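Local coordinates for iota-carrageenase (Alteromonas sp., PDB 1H80), which hydrolyses the beta-1,4 linkages of iota-carrageenan, a sulfated galactan of red algal cell walls, from within the chain and with inversion of anomeric configuration, at residues 2-7 against 260-265; 48-53 against 71-76; 218-223 against 252-257; 362-367 against 401-406. All blocks are in the same frame, centred on the assembly; numbering follows the deposited sequence.

Interaction 1. Residues 2-7 against 260-265; sequences SPKTYK and DVQVTN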
loop_
_atom_site.group_PDB
_atom_site.type_symbol
_atom_site.label_atom_id
_atom_site.label_comp_id
_atom_site.label_asym_id
_atom_site.label_seq_id
_atom_site.Cartn_x
_atom_site.Cartn_y
_atom_site.Cartn_z
ATOM N N SER A 2 -25.572 -5.017 4.177
ATOM C CA SER A 2 -24.821 -5.366 5.374
ATOM C C SER A 2 -23.563 -6.067 4.879
ATOM O O SER A 2 -23.627 -6.906 3.982
ATOM C CB SER A 2 -25.634 -6.312 6.257
ATOM O OG SER A 2 -25.974 -7.492 5.550
ATOM N N PRO A 3 -22.400 -5.735 5.454
ATOM C CA PRO A 3 -21.172 -6.389 4.996
ATOM C C PRO A 3 -21.168 -7.901 5.183
ATOM O O PRO A 3 -21.807 -8.429 6.092
ATOM C CB PRO A 3 -20.090 -5.700 5.822
ATOM C CG PRO A 3 -20.796 -5.397 7.103
ATOM C CD PRO A 3 -22.138 -4.883 6.626
ATOM N N LYS A 4 -20.456 -8.589 4.299
ATOM C CA LYS A 4 -20.336 -10.038 4.368
ATOM C C LYS A 4 -19.452 -10.341 5.569
ATOM O O LYS A 4 -18.551 -9.568 5.886
ATOM C CB LYS A 4 -19.678 -10.574 3.097
ATOM C CG LYS A 4 -20.403 -10.201 1.813
ATOM C CD LYS A 4 -19.612 -10.635 0.589
ATOM C CE LYS A 4 -18.259 -9.944 0.532
ATOM N NZ LYS A 4 -17.460 -10.374 -0.647
ATOM N N THR A 5 -19.712 -11.458 6.241
ATOM C CA THR A 5 -18.921 -11.833 7.405
ATOM C C THR A 5 -17.861 -12.848 7.017
ATOM O O THR A 5 -17.888 -13.409 5.925
ATOM C CB THR A 5 -19.794 -12.451 8.517
ATOM O OG1 THR A 5 -20.474 -13.602 8.005
ATOM C CG2 THR A 5 -20.812 -11.440 9.026
ATOM N N TYR A 6 -16.918 -13.074 7.922
ATOM C CA TYR A 6 -15.847 -14.024 7.678
ATOM C C TYR A 6 -15.142 -14.326 8.987
ATOM O O TYR A 6 -15.351 -13.648 9.992
ATOM C CB TYR A 6 -14.844 -13.436 6.679
ATOM C CG TYR A 6 -14.299 -12.091 7.097
ATOM C CD1 TYR A 6 -13.347 -11.987 8.111
ATOM C CD2 TYR A 6 -14.780 -10.919 6.522
ATOM C CE1 TYR A 6 -12.896 -10.748 8.549
ATOM C CE2 TYR A 6 -14.334 -9.671 6.952
ATOM C CZ TYR A 6 -13.396 -9.596 7.966
ATOM O OH TYR A 6 -12.979 -8.369 8.419
ATOM N N LYS A 7 -14.315 -15.362 8.970
ATOM C CA LYS A 7 -13.548 -15.731 10.143
ATOM C C LYS A 7 -12.098 -15.774 9.694
ATOM O O LYS A 7 -11.812 -15.966 8.510
ATOM C CB LYS A 7 -13.988 -17.093 10.689
ATOM C CG LYS A 7 -13.844 -18.250 9.727
ATOM C CD LYS A 7 -14.220 -19.559 10.412
ATOM C CE LYS A 7 -14.024 -20.750 9.490
ATOM N NZ LYS A 7 -14.319 -22.039 10.180
ATOM N N ASP A 260 -13.848 -8.679 -6.620
ATOM C CA ASP A 260 -14.563 -8.066 -5.512
ATOM C C ASP A 260 -13.690 -7.675 -4.334
ATOM O O ASP A 260 -12.705 -8.347 -4.013
ATOM C CB ASP A 260 -15.671 -8.997 -5.018
ATOM C CG ASP A 260 -16.592 -9.459 -6.133
ATOM O OD1 ASP A 260 -16.655 -8.782 -7.181
ATOM O OD2 ASP A 260 -17.260 -10.500 -5.955
ATOM N N VAL A 261 -14.075 -6.579 -3.688
ATOM C CA VAL A 261 -13.363 -6.071 -2.526
ATOM C C VAL A 261 -14.374 -5.521 -1.537
ATOM O O VAL A 261 -15.298 -4.807 -1.918
ATOM C CB VAL A 261 -12.397 -4.913 -2.899
ATOM C CG1 VAL A 261 -11.678 -4.408 -1.646
ATOM C CG2 VAL A 261 -11.392 -5.378 -3.937
ATOM N N GLN A 262 -14.212 -5.872 -0.268
ATOM C CA GLN A 262 -15.093 -5.351 0.762
ATOM C C GLN A 262 -14.228 -4.706 1.825
ATOM O O GLN A 262 -13.281 -5.315 2.323
ATOM C CB GLN A 262 -15.938 -6.446 1.404
ATOM C CG GLN A 262 -16.752 -5.914 2.574
ATOM C CD GLN A 262 -17.637 -6.965 3.195
ATOM O OE1 GLN A 262 -18.667 -7.335 2.632
ATOM N NE2 GLN A 262 -17.235 -7.462 4.361
ATOM N N VAL A 263 -14.558 -3.468 2.165
ATOM C CA VAL A 263 -13.813 -2.740 3.175
ATOM C C VAL A 263 -14.775 -2.235 4.232
ATOM O O VAL A 263 -15.851 -1.726 3.915
ATOM C CB VAL A 263 -13.076 -1.523 2.572
ATOM C CG1 VAL A 263 -12.221 -0.861 3.637
ATOM C CG2 VAL A 263 -12.214 -1.957 1.401
ATOM N N THR A 264 -14.397 -2.392 5.493
ATOM C CA THR A 264 -15.227 -1.917 6.588
ATOM C C THR A 264 -14.374 -1.107 7.548
ATOM O O THR A 264 -13.203 -1.418 7.766
ATOM C CB THR A 264 -15.880 -3.080 7.372
ATOM O OG1 THR A 264 -14.861 -3.940 7.902
ATOM C CG2 THR A 264 -16.806 -3.881 6.468
ATOM N N ASN A 265 -14.964 -0.052 8.095
ATOM C CA ASN A 265 -14.296 0.803 9.067
ATOM C C ASN A 265 -13.042 1.480 8.530
ATOM O O ASN A 265 -11.917 1.063 8.811
ATOM C CB ASN A 265 -13.968 -0.008 10.321
ATOM C CG ASN A 265 -13.426 0.848 11.444
ATOM O OD1 ASN A 265 -13.481 2.078 11.386
ATOM N ND2 ASN A 265 -12.903 0.201 12.480
HETATM O O HOH W 1 -17.271 -7.326 -2.297
HETATM O O HOH W 2 -17.840 -11.047 -3.257
HETATM O O HOH W 3 -15.039 -6.638 7.914
#
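Gln262 and Lys4 exchange a pair of hydrogen bonds that ties the irregular N-terminal segment to the outside of the beta-helix, on strand 261-269. The carboxamide of Gln262 serves both polar groups of the Lys4 backbone. Lys4 N donates to Gln262 OE1 at 2.7 Å, tilted 17° from the carbonyl plane. In return Gln262 NE2 donates to Lys4 O at 2.9 Å, nearly straight at 170° and on a lone pair of that carbonyl. CG of the glutamine stands anti to the backbone N (chi1 174°) and the chain runs on extended, carrying the amide across. Two bonds to one residue fix the rotation of this buried carboxamide.

The lysine amine is handled by solvent instead. Lys4 NZ lies 5.3 Å from Asp260 OD2, too far for a direct salt bridge, and one water accepts from the amine while donating to that carboxylate oxygen. Thr264 OG1 bonds to Asp238 and also accepts from a water that hydrogen-bonds to Tyr6 OH. Apolar contact is slight: Pro3 CB touches Thr264 CG2 at 3.8 Å, and Phe354 borders both residues. Beside the bonded amide, the methylene Lys4 CE lies 3.4 Å from Gln262 OE1.

Interaction 2. Residues 48-53 against 71-76; sequences AISRKP and QMKSNV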
loop_
_atom_site.group_PDB
_atom_site.type_symbol
_atom_site.label_atom_id
_atom_site.label_comp_id
_atom_site.label_asym_id
_atom_site.label_seq_id
_atom_site.Cartn_x
_atom_site.Cartn_y
_atom_site.Cartn_z
ATOM N N ALA A 48 17.026 -23.993 8.066
ATOM C CA ALA A 48 17.021 -25.121 8.988
ATOM C C ALA A 48 15.602 -25.513 9.378
ATOM O O ALA A 48 15.256 -26.693 9.400
ATOM C CB ALA A 48 17.820 -24.779 10.232
ATOM N N ILE A 49 14.777 -24.518 9.671
ATOM C CA ILE A 49 13.402 -24.792 10.069
ATOM C C ILE A 49 12.580 -25.357 8.916
ATOM O O ILE A 49 11.820 -26.308 9.096
ATOM C CB ILE A 49 12.721 -23.516 10.613
ATOM C CG1 ILE A 49 13.430 -23.069 11.893
ATOM C CG2 ILE A 49 11.232 -23.778 10.865
ATOM C CD1 ILE A 49 12.952 -21.741 12.428
ATOM N N SER A 50 12.743 -24.792 7.723
ATOM C CA SER A 50 11.969 -25.254 6.581
ATOM C C SER A 50 12.315 -26.680 6.162
ATOM O O SER A 50 11.518 -27.342 5.498
ATOM C CB SER A 50 12.146 -24.306 5.395
ATOM O OG SER A 50 11.174 -24.584 4.403
ATOM N N ARG A 51 13.500 -27.150 6.543
ATOM C CA ARG A 51 13.913 -28.512 6.215
ATOM C C ARG A 51 13.137 -29.541 7.035
ATOM O O ARG A 51 13.052 -30.711 6.655
ATOM C CB ARG A 51 15.415 -28.699 6.455
ATOM C CG ARG A 51 16.300 -28.111 5.368
ATOM C CD ARG A 51 17.727 -28.635 5.485
ATOM N NE ARG A 51 18.497 -27.970 6.533
ATOM C CZ ARG A 51 19.148 -26.820 6.370
ATOM N NH1 ARG A 51 19.123 -26.202 5.198
ATOM N NH2 ARG A 51 19.833 -26.295 7.374
ATOM N N LYS A 52 12.574 -29.109 8.160
ATOM C CA LYS A 52 11.804 -30.009 9.017
ATOM C C LYS A 52 10.416 -30.229 8.413
ATOM O O LYS A 52 9.749 -29.278 8.004
ATOM C CB LYS A 52 11.656 -29.413 10.422
ATOM C CG LYS A 52 12.970 -29.049 11.104
ATOM C CD LYS A 52 13.829 -30.272 11.366
ATOM C CE LYS A 52 15.117 -29.894 12.078
ATOM N NZ LYS A 52 15.970 -31.083 12.360
ATOM N N PRO A 53 9.960 -31.490 8.359
ATOM C CA PRO A 53 8.647 -31.832 7.802
ATOM C C PRO A 53 7.486 -30.980 8.318
ATOM O O PRO A 53 6.641 -30.535 7.538
ATOM C CB PRO A 53 8.494 -33.301 8.180
ATOM C CG PRO A 53 9.896 -33.801 8.084
ATOM C CD PRO A 53 10.675 -32.704 8.788
ATOM N N GLN A 71 15.224 -14.608 2.281
ATOM C CA GLN A 71 14.308 -15.442 1.513
ATOM C C GLN A 71 13.518 -16.327 2.463
ATOM O O GLN A 71 14.060 -17.259 3.046
ATOM C CB GLN A 71 15.083 -16.318 0.527
ATOM C CG GLN A 71 15.980 -15.538 -0.421
ATOM C CD GLN A 71 15.209 -14.582 -1.304
ATOM O OE1 GLN A 71 14.387 -15.001 -2.120
ATOM N NE2 GLN A 71 15.467 -13.289 -1.148
ATOM N N MET A 72 12.235 -16.033 2.621
ATOM C CA MET A 72 11.406 -16.834 3.507
ATOM C C MET A 72 11.124 -18.185 2.869
ATOM O O MET A 72 11.204 -18.339 1.650
ATOM C CB MET A 72 10.107 -16.091 3.809
ATOM C CG MET A 72 10.334 -14.792 4.576
ATOM S SD MET A 72 11.183 -15.072 6.155
ATOM C CE MET A 72 11.688 -13.410 6.601
ATOM N N LYS A 73 10.804 -19.168 3.702
ATOM C CA LYS A 73 10.523 -20.510 3.219
ATOM C C LYS A 73 9.322 -21.121 3.920
ATOM O O LYS A 73 8.887 -20.640 4.967
ATOM C CB LYS A 73 11.750 -21.403 3.412
ATOM C CG LYS A 73 12.892 -21.072 2.462
ATOM C CD LYS A 73 14.035 -22.064 2.593
ATOM C CE LYS A 73 15.019 -21.923 1.445
ATOM N NZ LYS A 73 15.495 -20.526 1.296
ATOM N N SER A 74 8.803 -22.191 3.332
ATOM C CA SER A 74 7.634 -22.880 3.855
ATOM C C SER A 74 7.757 -23.403 5.275
ATOM O O SER A 74 8.822 -23.845 5.710
ATOM C CB SER A 74 7.267 -24.052 2.947
ATOM O OG SER A 74 6.957 -23.606 1.645
ATOM N N ASN A 75 6.631 -23.350 5.975
ATOM C CA ASN A 75 6.504 -23.836 7.335
ATOM C C ASN A 75 7.417 -23.176 8.351
ATOM O O ASN A 75 7.816 -23.793 9.335
ATOM C CB ASN A 75 6.690 -25.353 7.339
ATOM C CG ASN A 75 5.675 -26.048 6.455
ATOM O OD1 ASN A 75 4.465 -25.873 6.626
ATOM N ND2 ASN A 75 6.157 -26.836 5.502
ATOM N N VAL A 76 7.735 -21.912 8.102
ATOM C CA VAL A 76 8.566 -21.139 9.007
ATOM C C VAL A 76 7.662 -20.095 9.639
ATOM O O VAL A 76 6.953 -19.366 8.947
ATOM C CB VAL A 76 9.720 -20.440 8.265
ATOM C CG1 VAL A 76 10.489 -19.553 9.223
ATOM C CG2 VAL A 76 10.648 -21.489 7.667
HETATM O O HOH W 4 8.853 -27.876 5.742
#
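Ser50, near the C-terminal end of helix 39-50, meets Ser74 in the type II beta turn from Lys73 to Val76. The contact joins the helix near the N-terminal end of the beta-helix to the turn that connects strands 64-71 and 76-80.

Direct polar contact rests on one side-chain bond. Ser50 OG donates to Ser74 O at 2.8 Å, in the carbonyl plane and on a lone pair; it is placed there by standing anti to its own backbone N (chi1 -167°). The same carbonyl receives a CA-H...O contact from Ser50 CA at 3.6 Å. An alanine here would probably leave Ser74 O without its hydroxyl donor and the turn less firmly held to the helix.

Water-mediated contact lies alongside. One water accepts from Asn75 ND2 at 2.9 Å and has Ser50 O and Lys52 O within bonding distance, while Asn75 OD1 is bound by Asn110.

Apolar packing completes the interface. Ile49 and Val76 cross at about a right angle, CG2 to CG2 at 4.0 Å, and Val76 CG2 also lies 3.9 Å from Ser50 CB. Lys73 brings its aliphatic base to the serine before its amine leads away to Asn47: Lys73 CB is 3.5 Å from Ser50 CB.

Interaction 3. Residues 218-223 against 252-257; sequences ETDNLL and GPHFMK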
loop_
_atom_site.group_PDB
_atom_site.type_symbol
_atom_site.label_atom_id
_atom_site.label_comp_id
_atom_site.label_asym_id
_atom_site.label_seq_id
_atom_site.Cartn_x
_atom_site.Cartn_y
_atom_site.Cartn_z
ATOM N N GLU A 218 -3.743 -0.296 -6.191
ATOM C CA GLU A 218 -3.379 0.268 -7.481
ATOM C C GLU A 218 -2.610 -0.831 -8.202
ATOM O O GLU A 218 -1.402 -0.998 -8.025
ATOM C CB GLU A 218 -2.517 1.516 -7.262
ATOM C CG GLU A 218 -2.030 2.192 -8.528
ATOM C CD GLU A 218 -1.619 3.636 -8.289
ATOM O OE1 GLU A 218 -1.036 3.924 -7.221
ATOM O OE2 GLU A 218 -1.875 4.481 -9.175
ATOM N N THR A 219 -3.346 -1.591 -9.002
ATOM C CA THR A 219 -2.805 -2.725 -9.738
ATOM C C THR A 219 -2.159 -2.314 -11.055
ATOM O O THR A 219 -2.759 -2.469 -12.117
ATOM C CB THR A 219 -3.934 -3.730 -9.998
ATOM O OG1 THR A 219 -5.005 -3.075 -10.693
ATOM C CG2 THR A 219 -4.481 -4.247 -8.678
ATOM N N ASP A 220 -0.924 -1.820 -10.990
ATOM C CA ASP A 220 -0.252 -1.348 -12.199
ATOM C C ASP A 220 1.111 -1.935 -12.553
ATOM O O ASP A 220 1.883 -1.304 -13.279
ATOM C CB ASP A 220 -0.133 0.180 -12.158
ATOM C CG ASP A 220 0.717 0.675 -10.999
ATOM O OD1 ASP A 220 1.330 -0.158 -10.299
ATOM O OD2 ASP A 220 0.778 1.906 -10.792
ATOM N N ASN A 221 1.414 -3.131 -12.063
ATOM C CA ASN A 221 2.692 -3.764 -12.379
ATOM C C ASN A 221 2.697 -4.126 -13.865
ATOM O O ASN A 221 1.806 -4.830 -14.338
ATOM C CB ASN A 221 2.877 -5.031 -11.541
ATOM C CG ASN A 221 4.256 -5.639 -11.702
ATOM O OD1 ASN A 221 4.753 -5.790 -12.817
ATOM N ND2 ASN A 221 4.879 -6.001 -10.586
ATOM N N LEU A 222 3.707 -3.651 -14.591
ATOM C CA LEU A 222 3.826 -3.908 -16.026
ATOM C C LEU A 222 3.747 -5.387 -16.393
ATOM O O LEU A 222 3.195 -5.743 -17.437
ATOM C CB LEU A 222 5.138 -3.322 -16.555
ATOM N N LEU A 223 4.303 -6.245 -15.543
ATOM C CA LEU A 223 4.277 -7.682 -15.795
ATOM C C LEU A 223 2.853 -8.177 -15.997
ATOM O O LEU A 223 2.594 -9.032 -16.842
ATOM C CB LEU A 223 4.907 -8.446 -14.628
ATOM C CG LEU A 223 6.433 -8.499 -14.553
ATOM C CD1 LEU A 223 6.860 -9.203 -13.276
ATOM C CD2 LEU A 223 6.973 -9.237 -15.768
ATOM N N GLY A 252 -7.377 1.881 -7.824
ATOM C CA GLY A 252 -6.850 2.394 -9.076
ATOM C C GLY A 252 -6.472 1.172 -9.885
ATOM O O GLY A 252 -5.330 0.726 -9.829
ATOM N N PRO A 253 -7.411 0.619 -10.665
ATOM C CA PRO A 253 -7.149 -0.575 -11.471
ATOM C C PRO A 253 -6.243 -0.420 -12.680
ATOM O O PRO A 253 -5.745 -1.414 -13.208
ATOM C CB PRO A 253 -8.550 -1.025 -11.857
ATOM C CG PRO A 253 -9.244 0.287 -12.084
ATOM C CD PRO A 253 -8.778 1.125 -10.903
ATOM N N HIS A 254 -6.013 0.816 -13.111
ATOM C CA HIS A 254 -5.186 1.050 -14.285
ATOM C C HIS A 254 -5.740 0.229 -15.450
ATOM O O HIS A 254 -6.853 0.480 -15.902
ATOM C CB HIS A 254 -3.725 0.688 -14.000
ATOM C CG HIS A 254 -3.004 1.715 -13.183
ATOM N ND1 HIS A 254 -2.002 2.508 -13.698
ATOM C CD2 HIS A 254 -3.165 2.104 -11.895
ATOM C CE1 HIS A 254 -1.577 3.341 -12.765
ATOM N NE2 HIS A 254 -2.268 3.116 -11.660
ATOM N N PHE A 255 -4.984 -0.767 -15.903
ATOM C CA PHE A 255 -5.384 -1.614 -17.032
ATOM C C PHE A 255 -5.951 -2.974 -16.620
ATOM O O PHE A 255 -6.460 -3.723 -17.456
ATOM C CB PHE A 255 -4.158 -1.859 -17.911
ATOM C CG PHE A 255 -3.008 -2.474 -17.161
ATOM C CD1 PHE A 255 -3.041 -3.816 -16.790
ATOM C CD2 PHE A 255 -1.929 -1.696 -16.755
ATOM C CE1 PHE A 255 -2.021 -4.373 -16.023
ATOM C CE2 PHE A 255 -0.900 -2.243 -15.987
ATOM C CZ PHE A 255 -0.951 -3.586 -15.619
ATOM N N MET A 256 -5.858 -3.288 -15.335
ATOM C CA MET A 256 -6.291 -4.583 -14.821
ATOM C C MET A 256 -7.752 -4.757 -14.434
ATOM O O MET A 256 -8.365 -3.881 -13.831
ATOM C CB MET A 256 -5.408 -4.954 -13.626
ATOM C CG MET A 256 -5.770 -6.251 -12.910
ATOM S SD MET A 256 -5.636 -7.726 -13.939
ATOM C CE MET A 256 -4.009 -7.477 -14.623
ATOM N N LYS A 257 -8.298 -5.916 -14.787
ATOM C CA LYS A 257 -9.667 -6.255 -14.439
ATOM C C LYS A 257 -9.598 -7.019 -13.120
ATOM O O LYS A 257 -9.198 -8.185 -13.083
ATOM C CB LYS A 257 -10.299 -7.140 -15.512
ATOM C CG LYS A 257 -11.692 -7.614 -15.144
ATOM C CD LYS A 257 -12.336 -8.390 -16.279
ATOM C CE LYS A 257 -13.737 -8.835 -15.905
ATOM N NZ LYS A 257 -14.431 -9.500 -17.043
#
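Two successive coils of the beta-helix meet here, where the loops leaving the parallel strands 216-218 and 250-252 run beside each other. Glu218 and His254 carry the main polar link. His254 NE2 donates to Glu218 OE2 at 2.9 Å, and the bond is almost straight, with an N-H...O angle of 178°. The acceptor lies in the imidazole plane, but the donor reaches OE2 on its anti side, 20° out of the carboxylate plane. Glu218 OE1 forms a salt bridge with Arg216, so each carboxylate oxygen has a partner, which holds the group against rotation.

Asp220 covers one face of the imidazole. Its CB sits over the centre in a CH-pi contact, 3.3 Å from the His254 ring centroid and 9° off the normal. The ring is thus restrained at its edge by Glu218 and over a face by Asp220.

Two weaker bonds come from Thr219, its N to Gly252 O and its side-chain OG1 to Pro253 O; OG1 also bonds to Asn258. Phe255 turns its edge to a carbonyl, with CZ 3.3 Å from Asn221 O. Asn221 is also the N-cap of helix 222-227, its OD1 accepting from Leu223 N at 2.8 Å. The loops that follow two neighbouring parallel strands thus lie against each other, coil on coil, as in a right-handed parallel beta-helix.

Interaction 4. Residues 362-367 against 401-406; sequences YNADLK and GPSLAA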
loop_
_atom_site.group_PDB
_atom_site.type_symbol
_atom_site.label_atom_id
_atom_site.label_comp_id
_atom_site.label_asym_id
_atom_site.label_seq_id
_atom_site.Cartn_x
_atom_site.Cartn_y
_atom_site.Cartn_z
ATOM N N TYR A 362 -5.226 20.050 8.404
ATOM C CA TYR A 362 -4.533 20.993 7.529
ATOM C C TYR A 362 -3.251 20.437 6.922
ATOM O O TYR A 362 -2.549 21.141 6.198
ATOM C CB TYR A 362 -4.191 22.267 8.311
ATOM C CG TYR A 362 -5.397 23.074 8.718
ATOM C CD1 TYR A 362 -6.059 23.880 7.795
ATOM C CD2 TYR A 362 -5.897 23.012 10.019
ATOM C CE1 TYR A 362 -7.192 24.604 8.151
ATOM C CE2 TYR A 362 -7.033 23.731 10.387
ATOM C CZ TYR A 362 -7.674 24.524 9.447
ATOM O OH TYR A 362 -8.804 25.225 9.799
ATOM N N ASN A 363 -2.944 19.175 7.206
ATOM C CA ASN A 363 -1.713 18.582 6.697
ATOM C C ASN A 363 -1.887 17.347 5.831
ATOM O O ASN A 363 -1.132 16.381 5.951
ATOM C CB ASN A 363 -0.787 18.267 7.867
ATOM C CG ASN A 363 -0.410 19.506 8.646
ATOM O OD1 ASN A 363 0.199 20.425 8.102
ATOM N ND2 ASN A 363 -0.780 19.545 9.920
ATOM N N ALA A 364 -2.877 17.383 4.951
ATOM C CA ALA A 364 -3.127 16.265 4.056
ATOM C C ALA A 364 -2.197 16.316 2.847
ATOM O O ALA A 364 -1.700 17.382 2.483
ATOM C CB ALA A 364 -4.571 16.297 3.587
ATOM N N ASP A 365 -1.937 15.156 2.248
ATOM C CA ASP A 365 -1.121 15.090 1.038
ATOM C C ASP A 365 -2.129 15.387 -0.064
ATOM O O ASP A 365 -3.199 14.781 -0.109
ATOM C CB ASP A 365 -0.534 13.688 0.808
ATOM C CG ASP A 365 0.676 13.396 1.677
ATOM O OD1 ASP A 365 1.412 14.341 2.032
ATOM O OD2 ASP A 365 0.910 12.205 1.984
ATOM N N LEU A 366 -1.794 16.319 -0.947
ATOM C CA LEU A 366 -2.698 16.690 -2.023
ATOM C C LEU A 366 -2.006 16.655 -3.371
ATOM O O LEU A 366 -0.829 16.977 -3.483
ATOM C CB LEU A 366 -3.243 18.103 -1.782
ATOM C CG LEU A 366 -3.999 18.326 -0.471
ATOM C CD1 LEU A 366 -4.264 19.814 -0.263
ATOM C CD2 LEU A 366 -5.304 17.544 -0.505
ATOM N N LYS A 367 -2.750 16.259 -4.397
ATOM C CA LYS A 367 -2.215 16.217 -5.747
ATOM C C LYS A 367 -2.585 17.534 -6.413
ATOM O O LYS A 367 -3.602 18.146 -6.083
ATOM C CB LYS A 367 -2.817 15.049 -6.528
ATOM C CG LYS A 367 -2.490 13.685 -5.938
ATOM C CD LYS A 367 -0.986 13.424 -5.893
ATOM C CE LYS A 367 -0.392 13.328 -7.291
ATOM N NZ LYS A 367 1.063 12.993 -7.269
ATOM N N GLY A 401 -1.832 20.445 2.475
ATOM C CA GLY A 401 -2.879 21.395 2.781
ATOM C C GLY A 401 -4.082 20.743 3.421
ATOM O O GLY A 401 -4.028 19.577 3.821
ATOM N N PRO A 402 -5.200 21.472 3.516
ATOM C CA PRO A 402 -6.435 20.967 4.118
ATOM C C PRO A 402 -7.037 19.757 3.415
ATOM O O PRO A 402 -6.855 19.560 2.210
ATOM C CB PRO A 402 -7.375 22.171 4.056
ATOM C CG PRO A 402 -6.444 23.351 4.020
ATOM C CD PRO A 402 -5.352 22.879 3.105
ATOM N N SER A 403 -7.748 18.949 4.191
ATOM C CA SER A 403 -8.435 17.777 3.668
ATOM C C SER A 403 -9.450 18.299 2.661
ATOM O O SER A 403 -9.986 19.393 2.831
ATOM C CB SER A 403 -9.162 17.053 4.797
ATOM O OG SER A 403 -8.244 16.594 5.772
ATOM N N LEU A 404 -9.726 17.520 1.623
ATOM C CA LEU A 404 -10.661 17.955 0.594
ATOM C C LEU A 404 -12.048 17.332 0.636
ATOM O O LEU A 404 -13.030 17.976 0.265
ATOM C CB LEU A 404 -10.048 17.729 -0.787
ATOM C CG LEU A 404 -9.067 18.810 -1.252
ATOM C CD1 LEU A 404 -8.339 18.351 -2.499
ATOM C CD2 LEU A 404 -9.831 20.102 -1.515
ATOM N N ALA A 405 -12.142 16.086 1.085
ATOM C CA ALA A 405 -13.439 15.421 1.123
ATOM C C ALA A 405 -13.374 14.143 1.927
ATOM O O ALA A 405 -12.319 13.764 2.425
ATOM C CB ALA A 405 -13.890 15.095 -0.298
ATOM N N ALA A 406 -14.515 13.477 2.046
ATOM C CA ALA A 406 -14.565 12.204 2.747
ATOM C C ALA A 406 -14.274 11.138 1.698
ATOM O O ALA A 406 -13.541 10.180 1.943
ATOM C CB ALA A 406 -15.948 11.980 3.344
#
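Ala364 and Gly401 form an antiparallel hydrogen-bonded pair, part of the two-stranded sheet of strands 364-366 and 399-401 in the C-terminal half of this beta-helix enzyme. Ala364 N donates to Gly401 O at 2.7 Å, and Gly401 N returns a bond to Ala364 O at 3.1 Å. End to end, the touching parts run 77° apart. Tyr362 O is taken by Arg461.

Glycine suits position 401 closely: a CB there would come within 3.1 Å of Leu366 CD1 and would collide with Pro402 CD. Both methyls of Leu366 approach the backbone oxygen of Pro402, with CD1 at 3.6 Å from Pro402 O. CD1 also rests on the glycine, 3.7 Å from Gly401 CA, while CD2 reaches Leu404 CD1 at 3.7 Å; Phe374 touches both leucines. An alanine in place of Leu366 would probably open a gap beside Leu404 and deprive Gly401 CA of its methyl cover.

At the other end, Tyr362 and Pro402 cross obliquely. Ring carbon CD1 of the tyrosine meets the proline there, while Arg383 forms a cation-pi contact with the ring; the distance from Tyr362 CD1 to Pro402 CG is 3.8 Å.

In the fold
The contacts are spread through the beta-helix. Along the chain, interaction 2 closes first and interaction 3 follows, both within the long span between the segments of interaction 1; interaction 4 comes last. Interactions 2 and 4 lie on opposite sides of the chain's centre, their own centres about 45 Å apart. Interactions 1 and 3 adjoin in sequence, residues 252-257 leading into 260-265, yet their centres are about 23 Å apart. The loop of interaction 3 follows strand 250-252, whereas interaction 1 uses strand 261-269, which belongs to a different run of parallel strands. Together they join the N-terminal segment, adjacent coils and the excursion between strands 351-359 and 407-409 to one elongated scaffold.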